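PDB 1KS8: endo-b-1,4-glucanase from Nasutitermes takasagoensis, which probably cuts internal beta-1,4-glucosidic bonds of cellulose, lichenin and cereal beta-D-glucans, as an endo-acting family 9 glycosyl hydrolase with an (alpha/alpha)6 barrel. Local coordinates for residues Y102-H107 / L178-Q183; D4-L9 / A427-G432. All blocks are in the same frame, centred on the assembly; numbering follows the deposited sequence.

Interaction 1. Residues Y102-H107 / L178-Q183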
ATOM      1  N   TYR A 102       0.221   0.201  14.704  1.00  6.97           N
ATOM      2  CA  TYR A 102       0.298  -1.252  14.713  1.00  8.29           C
ATOM      3  C   TYR A 102       1.747  -1.723  14.593  1.00  8.67           C
ATOM      4  O   TYR A 102       2.164  -2.637  15.301  1.00  8.00           O
ATOM      5  CB  TYR A 102      -0.544  -1.831  13.572  1.00  7.16           C
ATOM      6  CG  TYR A 102      -0.370  -3.321  13.382  1.00  7.91           C
ATOM      7  CD1 TYR A 102      -0.879  -4.231  14.310  1.00  8.45           C
ATOM      8  CD2 TYR A 102       0.326  -3.819  12.284  1.00  8.16           C
ATOM      9  CE1 TYR A 102      -0.700  -5.603  14.144  1.00  7.79           C
ATOM     10  CE2 TYR A 102       0.512  -5.186  12.111  1.00  8.80           C
ATOM     11  CZ  TYR A 102      -0.002  -6.071  13.041  1.00  8.54           C
ATOM     12  OH  TYR A 102       0.175  -7.423  12.866  1.00  9.94           O
ATOM     13  N   PHE A 103       2.523  -1.107  13.704  1.00  7.12           N
ATOM     14  CA  PHE A 103       3.917  -1.511  13.555  1.00  7.72           C
ATOM     15  C   PHE A 103       4.668  -1.360  14.872  1.00  8.15           C
ATOM     16  O   PHE A 103       5.549  -2.158  15.185  1.00  9.28           O
ATOM     17  CB  PHE A 103       4.622  -0.687  12.474  1.00  7.67           C
ATOM     18  CG  PHE A 103       3.977  -0.772  11.121  1.00  8.13           C
ATOM     19  CD1 PHE A 103       3.319  -1.930  10.715  1.00  8.14           C
ATOM     20  CD2 PHE A 103       4.047   0.301  10.244  1.00  8.81           C
ATOM     21  CE1 PHE A 103       2.741  -2.015   9.451  1.00  8.25           C
ATOM     22  CE2 PHE A 103       3.473   0.228   8.976  1.00  8.54           C
ATOM     23  CZ  PHE A 103       2.819  -0.934   8.582  1.00  8.24           C
ATOM     24  N   ILE A 104       4.329  -0.326  15.638  1.00  8.97           N
ATOM     25  CA  ILE A 104       4.978  -0.107  16.925  1.00  9.38           C
ATOM     26  C   ILE A 104       4.675  -1.280  17.862  1.00  9.86           C
ATOM     27  O   ILE A 104       5.563  -1.760  18.567  1.00 11.15           O
ATOM     28  CB  ILE A 104       4.519   1.226  17.552  1.00  9.79           C
ATOM     29  CG1 ILE A 104       5.166   2.389  16.793  1.00 11.12           C
ATOM     30  CG2 ILE A 104       4.895   1.278  19.028  1.00 10.19           C
ATOM     31  CD1 ILE A 104       4.637   3.756  17.183  1.00 12.54           C
ATOM     32  N   LYS A 105       3.430  -1.745  17.862  1.00  9.29           N
ATOM     33  CA  LYS A 105       3.054  -2.879  18.701  1.00  8.47           C
ATOM     34  C   LYS A 105       3.763  -4.145  18.229  1.00  8.63           C
ATOM     35  O   LYS A 105       4.239  -4.939  19.039  1.00 10.38           O
ATOM     36  CB  LYS A 105       1.544  -3.127  18.649  1.00  9.52           C
ATOM     37  CG  LYS A 105       0.687  -2.037  19.258  1.00  9.55           C
ATOM     38  CD  LYS A 105      -0.771  -2.467  19.252  1.00  9.90           C
ATOM     39  CE  LYS A 105      -1.677  -1.383  19.806  1.00 10.58           C
ATOM     40  NZ  LYS A 105      -3.112  -1.780  19.760  1.00 11.62           N
ATOM     41  N   ALA A 106       3.823  -4.331  16.913  1.00  8.98           N
ATOM     42  CA  ALA A 106       4.457  -5.509  16.334  1.00  7.90           C
ATOM     43  C   ALA A 106       5.959  -5.562  16.603  1.00  8.26           C
ATOM     44  O   ALA A 106       6.571  -6.629  16.544  1.00  8.21           O
ATOM     45  CB  ALA A 106       4.184  -5.559  14.829  1.00  8.69           C
ATOM     46  N   HIS A 107       6.551  -4.407  16.888  1.00  8.20           N
ATOM     47  CA  HIS A 107       7.978  -4.329  17.189  1.00  9.22           C
ATOM     48  C   HIS A 107       8.104  -4.602  18.686  1.00  9.62           C
ATOM     49  O   HIS A 107       8.329  -3.689  19.484  1.00  9.53           O
ATOM     50  CB  HIS A 107       8.501  -2.932  16.871  1.00  8.98           C
ATOM     51  CG  HIS A 107       9.993  -2.824  16.910  1.00  9.52           C
ATOM     52  ND1 HIS A 107      10.645  -1.634  17.145  1.00 11.05           N
ATOM     53  CD2 HIS A 107      10.959  -3.754  16.728  1.00  9.90           C
ATOM     54  CE1 HIS A 107      11.950  -1.835  17.108  1.00  9.55           C
ATOM     55  NE2 HIS A 107      12.168  -3.113  16.858  1.00  9.67           N
ATOM     56  N   LEU A 178      10.537   7.433  14.727  1.00 13.19           N
ATOM     57  CA  LEU A 178      11.927   7.400  14.291  1.00 14.41           C
ATOM     58  C   LEU A 178      12.779   6.422  15.093  1.00 13.90           C
ATOM     59  O   LEU A 178      13.646   5.752  14.534  1.00 15.14           O
ATOM     60  CB  LEU A 178      12.532   8.804  14.362  1.00 14.94           C
ATOM     61  CG  LEU A 178      13.894   8.982  13.686  1.00 18.37           C
ATOM     62  CD1 LEU A 178      13.798   8.610  12.212  1.00 17.47           C
ATOM     63  CD2 LEU A 178      14.346  10.426  13.840  1.00 19.20           C
ATOM     64  N   THR A 179      12.543   6.339  16.400  1.00 13.81           N
ATOM     65  CA  THR A 179      13.305   5.419  17.237  1.00 14.24           C
ATOM     66  C   THR A 179      13.101   3.993  16.733  1.00 12.80           C
ATOM     67  O   THR A 179      14.057   3.241  16.546  1.00 13.68           O
ATOM     68  CB  THR A 179      12.866   5.506  18.715  1.00 15.92           C
ATOM     69  OG1 THR A 179      13.226   6.789  19.241  1.00 18.02           O
ATOM     70  CG2 THR A 179      13.540   4.419  19.544  1.00 16.85           C
ATOM     71  N   HIS A 180      11.844   3.631  16.505  1.00 11.77           N
ATOM     72  CA  HIS A 180      11.512   2.301  16.014  1.00 11.36           C
ATOM     73  C   HIS A 180      12.074   2.073  14.617  1.00 11.23           C
ATOM     74  O   HIS A 180      12.547   0.981  14.306  1.00 12.19           O
ATOM     75  CB  HIS A 180       9.996   2.112  16.008  1.00 11.15           C
ATOM     76  CG  HIS A 180       9.415   1.880  17.367  1.00 11.86           C
ATOM     77  ND1 HIS A 180       9.463   0.653  17.994  1.00 11.28           N
ATOM     78  CD2 HIS A 180       8.810   2.723  18.237  1.00 12.00           C
ATOM     79  CE1 HIS A 180       8.914   0.751  19.191  1.00 11.68           C
ATOM     80  NE2 HIS A 180       8.510   1.997  19.364  1.00 12.46           N
ATOM     81  N   ALA A 181      12.031   3.106  13.782  1.00 10.93           N
ATOM     82  CA  ALA A 181      12.547   3.003  12.420  1.00 11.01           C
ATOM     83  C   ALA A 181      14.040   2.684  12.420  1.00 10.60           C
ATOM     84  O   ALA A 181      14.493   1.817  11.678  1.00 11.00           O
ATOM     85  CB  ALA A 181      12.290   4.301  11.662  1.00 11.54           C
ATOM     86  N   ARG A 182      14.803   3.384  13.254  1.00 11.18           N
ATOM     87  CA  ARG A 182      16.244   3.155  13.328  1.00 11.74           C
ATOM     88  C   ARG A 182      16.578   1.737  13.777  1.00 10.51           C
ATOM     89  O   ARG A 182      17.470   1.093  13.225  1.00 11.36           O
ATOM     90  CB  ARG A 182      16.896   4.148  14.292  1.00 14.78           C
ATOM     91  CG  ARG A 182      16.792   5.602  13.871  1.00 17.46           C
ATOM     92  CD  ARG A 182      17.653   6.479  14.768  1.00 23.07           C
ATOM     93  NE  ARG A 182      17.583   7.889  14.396  1.00 27.33           N
ATOM     94  CZ  ARG A 182      18.368   8.834  14.905  1.00 30.51           C
ATOM     95  NH1 ARG A 182      19.286   8.520  15.809  1.00 32.65           N
ATOM     96  NH2 ARG A 182      18.236  10.093  14.509  1.00 31.53           N
ATOM     97  N   GLN A 183      15.863   1.260  14.790  1.00 10.76           N
ATOM     98  CA  GLN A 183      16.091  -0.076  15.320  1.00 10.47           C
ATOM     99  C   GLN A 183      15.727  -1.156  14.311  1.00  9.87           C
ATOM    100  O   GLN A 183      16.452  -2.139  14.166  1.00 11.12           O
ATOM    101  CB  GLN A 183      15.293  -0.268  16.611  1.00 11.40           C
ATOM    102  CG  GLN A 183      15.613   0.782  17.666  1.00 13.50           C
ATOM    103  CD  GLN A 183      14.765   0.640  18.908  1.00 15.85           C
ATOM    104  OE1 GLN A 183      13.590   0.279  18.832  1.00 15.77           O
ATOM    105  NE2 GLN A 183      15.349   0.944  20.062  1.00 16.20           N
TER

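Interaction 2. Residues D4-L9 / A427-G432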
ATOM      1  N   ASP A   4     -13.763  14.454 -10.321  1.00 12.65           N
ATOM      2  CA  ASP A   4     -13.566  15.147  -9.052  1.00 11.81           C
ATOM      3  C   ASP A   4     -12.496  14.381  -8.274  1.00 11.47           C
ATOM      4  O   ASP A   4     -12.817  13.553  -7.419  1.00 10.54           O
ATOM      5  CB  ASP A   4     -14.878  15.142  -8.264  1.00 13.37           C
ATOM      6  CG  ASP A   4     -14.828  16.018  -7.031  1.00 14.71           C
ATOM      7  OD1 ASP A   4     -13.718  16.406  -6.609  1.00 15.54           O
ATOM      8  OD2 ASP A   4     -15.913  16.308  -6.478  1.00 16.64           O
ATOM      9  N   TYR A   5     -11.230  14.660  -8.571  1.00 10.82           N
ATOM     10  CA  TYR A   5     -10.125  13.970  -7.907  1.00 10.20           C
ATOM     11  C   TYR A   5     -10.144  14.145  -6.397  1.00 10.57           C
ATOM     12  O   TYR A   5      -9.747  13.243  -5.661  1.00  9.93           O
ATOM     13  CB  TYR A   5      -8.779  14.449  -8.460  1.00  9.39           C
ATOM     14  CG  TYR A   5      -8.621  14.226  -9.943  1.00  9.90           C
ATOM     15  CD1 TYR A   5      -8.655  12.941 -10.486  1.00  9.50           C
ATOM     16  CD2 TYR A   5      -8.460  15.303 -10.810  1.00 11.50           C
ATOM     17  CE1 TYR A   5      -8.538  12.735 -11.854  1.00  9.62           C
ATOM     18  CE2 TYR A   5      -8.344  15.111 -12.178  1.00 11.25           C
ATOM     19  CZ  TYR A   5      -8.385  13.827 -12.696  1.00 10.29           C
ATOM     20  OH  TYR A   5      -8.290  13.649 -14.054  1.00 11.10           O
ATOM     21  N   LYS A   6     -10.590  15.305  -5.930  1.00  9.74           N
ATOM     22  CA  LYS A   6     -10.658  15.542  -4.495  1.00 10.06           C
ATOM     23  C   LYS A   6     -11.584  14.521  -3.846  1.00  9.21           C
ATOM     24  O   LYS A   6     -11.267  13.963  -2.796  1.00  9.91           O
ATOM     25  CB  LYS A   6     -11.170  16.952  -4.202  1.00 10.89           C
ATOM     26  CG  LYS A   6     -10.206  18.062  -4.578  1.00 13.27           C
ATOM     27  CD  LYS A   6     -10.793  19.427  -4.242  1.00 15.26           C
ATOM     28  CE  LYS A   6      -9.807  20.544  -4.544  1.00 20.57           C
ATOM     29  NZ  LYS A   6      -9.448  20.606  -5.987  1.00 24.23           N
ATOM     30  N   GLN A   7     -12.729  14.266  -4.472  1.00  9.92           N
ATOM     31  CA  GLN A   7     -13.664  13.305  -3.911  1.00  8.85           C
ATOM     32  C   GLN A   7     -13.171  11.869  -4.059  1.00  9.16           C
ATOM     33  O   GLN A   7     -13.446  11.037  -3.198  1.00  8.84           O
ATOM     34  CB  GLN A   7     -15.054  13.455  -4.540  1.00 11.24           C
ATOM     35  CG  GLN A   7     -16.112  12.573  -3.875  1.00 10.67           C
ATOM     36  CD  GLN A   7     -16.208  12.800  -2.372  1.00 10.91           C
ATOM     37  OE1 GLN A   7     -16.154  11.852  -1.583  1.00 12.70           O
ATOM     38  NE2 GLN A   7     -16.358  14.056  -1.970  1.00  9.70           N
ATOM     39  N   VAL A   8     -12.452  11.559  -5.136  1.00  8.81           N
ATOM     40  CA  VAL A   8     -11.955  10.195  -5.273  1.00  7.63           C
ATOM     41  C   VAL A   8     -10.926   9.962  -4.163  1.00  8.74           C
ATOM     42  O   VAL A   8     -10.853   8.871  -3.599  1.00  7.73           O
ATOM     43  CB  VAL A   8     -11.324   9.937  -6.660  1.00  8.36           C
ATOM     44  CG1 VAL A   8     -10.889   8.479  -6.768  1.00 10.66           C
ATOM     45  CG2 VAL A   8     -12.335  10.247  -7.754  1.00 10.02           C
ATOM     46  N   LEU A   9     -10.148  10.996  -3.840  1.00  8.10           N
ATOM     47  CA  LEU A   9      -9.157  10.899  -2.766  1.00  7.14           C
ATOM     48  C   LEU A   9      -9.881  10.594  -1.453  1.00  8.34           C
ATOM     49  O   LEU A   9      -9.469   9.717  -0.694  1.00  8.19           O
ATOM     50  CB  LEU A   9      -8.367  12.210  -2.636  1.00  8.73           C
ATOM     51  CG  LEU A   9      -7.360  12.320  -1.480  1.00  8.04           C
ATOM     52  CD1 LEU A   9      -6.389  11.150  -1.505  1.00 11.07           C
ATOM     53  CD2 LEU A   9      -6.601  13.634  -1.596  1.00 10.11           C
ATOM     54  N   ALA A 427      -1.498  13.970  -5.748  1.00  8.55           N
ATOM     55  CA  ALA A 427      -0.631  14.725  -6.646  1.00  8.95           C
ATOM     56  C   ALA A 427      -1.460  15.476  -7.689  1.00 10.40           C
ATOM     57  O   ALA A 427      -1.206  16.648  -7.966  1.00 10.85           O
ATOM     58  CB  ALA A 427       0.359  13.786  -7.334  1.00  9.71           C
ATOM     59  N   LEU A 428      -2.452  14.804  -8.266  1.00  9.95           N
ATOM     60  CA  LEU A 428      -3.293  15.446  -9.268  1.00 10.69           C
ATOM     61  C   LEU A 428      -4.030  16.637  -8.667  1.00 11.17           C
ATOM     62  O   LEU A 428      -4.172  17.672  -9.315  1.00 12.26           O
ATOM     63  CB  LEU A 428      -4.284  14.440  -9.855  1.00 11.27           C
ATOM     64  CG  LEU A 428      -3.621  13.340 -10.692  1.00 11.94           C
ATOM     65  CD1 LEU A 428      -4.664  12.318 -11.122  1.00 12.31           C
ATOM     66  CD2 LEU A 428      -2.935  13.953 -11.908  1.00 11.95           C
ATOM     67  N   VAL A 429      -4.490  16.497  -7.427  1.00 11.17           N
ATOM     68  CA  VAL A 429      -5.187  17.594  -6.768  1.00 11.72           C
ATOM     69  C   VAL A 429      -4.210  18.740  -6.513  1.00 12.16           C
ATOM     70  O   VAL A 429      -4.543  19.909  -6.722  1.00 12.48           O
ATOM     71  CB  VAL A 429      -5.803  17.157  -5.420  1.00 10.84           C
ATOM     72  CG1 VAL A 429      -6.390  18.366  -4.702  1.00 11.97           C
ATOM     73  CG2 VAL A 429      -6.882  16.112  -5.654  1.00 12.40           C
ATOM     74  N   ALA A 430      -3.000  18.400  -6.076  1.00 11.95           N
ATOM     75  CA  ALA A 430      -1.980  19.407  -5.792  1.00 12.64           C
ATOM     76  C   ALA A 430      -1.610  20.200  -7.041  1.00 13.51           C
ATOM     77  O   ALA A 430      -1.258  21.379  -6.957  1.00 14.71           O
ATOM     78  CB  ALA A 430      -0.736  18.740  -5.213  1.00 12.55           C
ATOM     79  N   LEU A 431      -1.696  19.545  -8.195  1.00 13.26           N
ATOM     80  CA  LEU A 431      -1.366  20.171  -9.470  1.00 15.55           C
ATOM     81  C   LEU A 431      -2.534  20.969 -10.048  1.00 16.34           C
ATOM     82  O   LEU A 431      -2.399  21.603 -11.096  1.00 18.26           O
ATOM     83  CB  LEU A 431      -0.919  19.100 -10.468  1.00 14.96           C
ATOM     84  CG  LEU A 431       0.375  18.360 -10.110  1.00 15.68           C
ATOM     85  CD1 LEU A 431       0.530  17.132 -10.991  1.00 15.60           C
ATOM     86  CD2 LEU A 431       1.566  19.294 -10.272  1.00 17.44           C
ATOM     87  N   GLY A 432      -3.676  20.937  -9.366  1.00 16.73           N
ATOM     88  CA  GLY A 432      -4.844  21.673  -9.824  1.00 19.59           C
ATOM     89  C   GLY A 432      -5.625  21.019 -10.952  1.00 21.88           C
ATOM     90  O   GLY A 432      -6.402  21.685 -11.640  1.00 21.25           O
TER
HETATM   91  O   HOH W   1      -7.130  20.886  -7.510  1.00 30.03           O

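Interaction 1. Residues Y102-H107 / L178-Q183
Two helices of the (alpha/alpha)6 barrel, 89-106 and 171-190, are joined here by a pair of imidazoles, His107 from just past the end of the first and His180 from within the second. The two ND1 atoms, His107 ND1 and His180 ND1, lie 2.7 Å apart in a nearly straight hydrogen bond (167°), and either could be the donor. The rings meet rim to rim, with centroids 5.0 Å apart and planes turned 70° from each other, and His107 ND1 lies in the plane of the His180 ring, at its edge. A ring nitrogen of histidine can donate or accept a hydrogen bond, which suits both residues; at His107 the other nitrogen, NE2, is also bonded, to Gln110 O, so both nitrogens of this buried ring are engaged and its rotation is fixed. With CG anti to the backbone N (chi1 -169°), the His107 ring reaches across toward helix 171-190. One turn further along that helix, the extended Gln183 brings OE1 to the edge of the same ring, 3.2 Å from His107 CE1, its amide plane steeply inclined to the imidazole. Ile104 supplies the apolar part. Its CG1 sits over one face of the His180 ring in a CH-pi contact, 4.3 Å from the ring centroid and displaced toward the rim, while Ile104 CG2 approaches His180 NE2 at 3.7 Å. A beta-branched residue suits this place, since its two branches meet the ring at different points. Around the contact, His107 also packs on Phe113 of strand 113-117, His180 on Leu159 of helix 149-165, and Phe103 turns to helices 62-78 and 149-165.

Interaction 2. Residues D4-L9 / A427-G432
Lys6 crosses Val429 at about a right angle, its stem against Val429 CG1. Beyond CB, Lys6 CG meets both methyls, Val429 CG1 at 3.8 Å and Val429 CG2 slightly farther; CE and NZ then stay near CG1. A bend at the last torsion (chi4 62°) turns the ammonium group toward the end of helix 415-430, where a water bridges the two segments: it accepts from Lys6 NZ at 2.8 Å and donates to Val429 O at 2.9 Å. A lysine suits this partly exposed edge, apolar along its stem and charged at its tip. Cutting the chain back to an alanine here would probably leave the water without the donor at NZ and Val429 CG1 with less cover. The other methyl, Val429 CG2, lies 3.8 Å from Tyr5 CB.

The contact brings the first helix of the catalytic domain, 5-18, against the last, 415-430, so that the beginning and end of the (alpha/alpha)6 domain meet. Asp4 is the N-cap of the first, its OD1 accepting from Gln7 N. The last closes in a Schellman motif at Gly432, whose positive phi is easy for a residue without a side chain; Gly432 N bonds to Val429 O, the same carbonyl that takes the water.

Deeper in, Leu428 CD1 sits over one face of the Tyr5 ring, 4.2 Å from its centroid and 20° off the normal, a CH-pi contact offset toward the rim. Tyrosine offers leucine a broad apolar face and still satisfies its buried hydroxyl, since Tyr5 OH hydrogen-bonds to Asp336 OD1 and Gln332 OE1 of helix 324-341.

The two contacts are separate within one chain: their centres lie about 31 Å apart, their nearest atoms about 18 Å apart, and they do not touch. Along the sequence, interaction 1 is nested inside the long loop closed by interaction 2, which brings 4-9 and 427-432 together across 417 intervening residues, whereas 102-107 and 178-183 are separated by 70. Each joins a pair of helices of the same barrel, interaction 1 through a direct side-chain hydrogen bond and interaction 2 without one across its segments. Neither adjoins the calcium-binding residues, such as Asp210 and Asp254, or the predicted active-site residues Asp403 and Glu412.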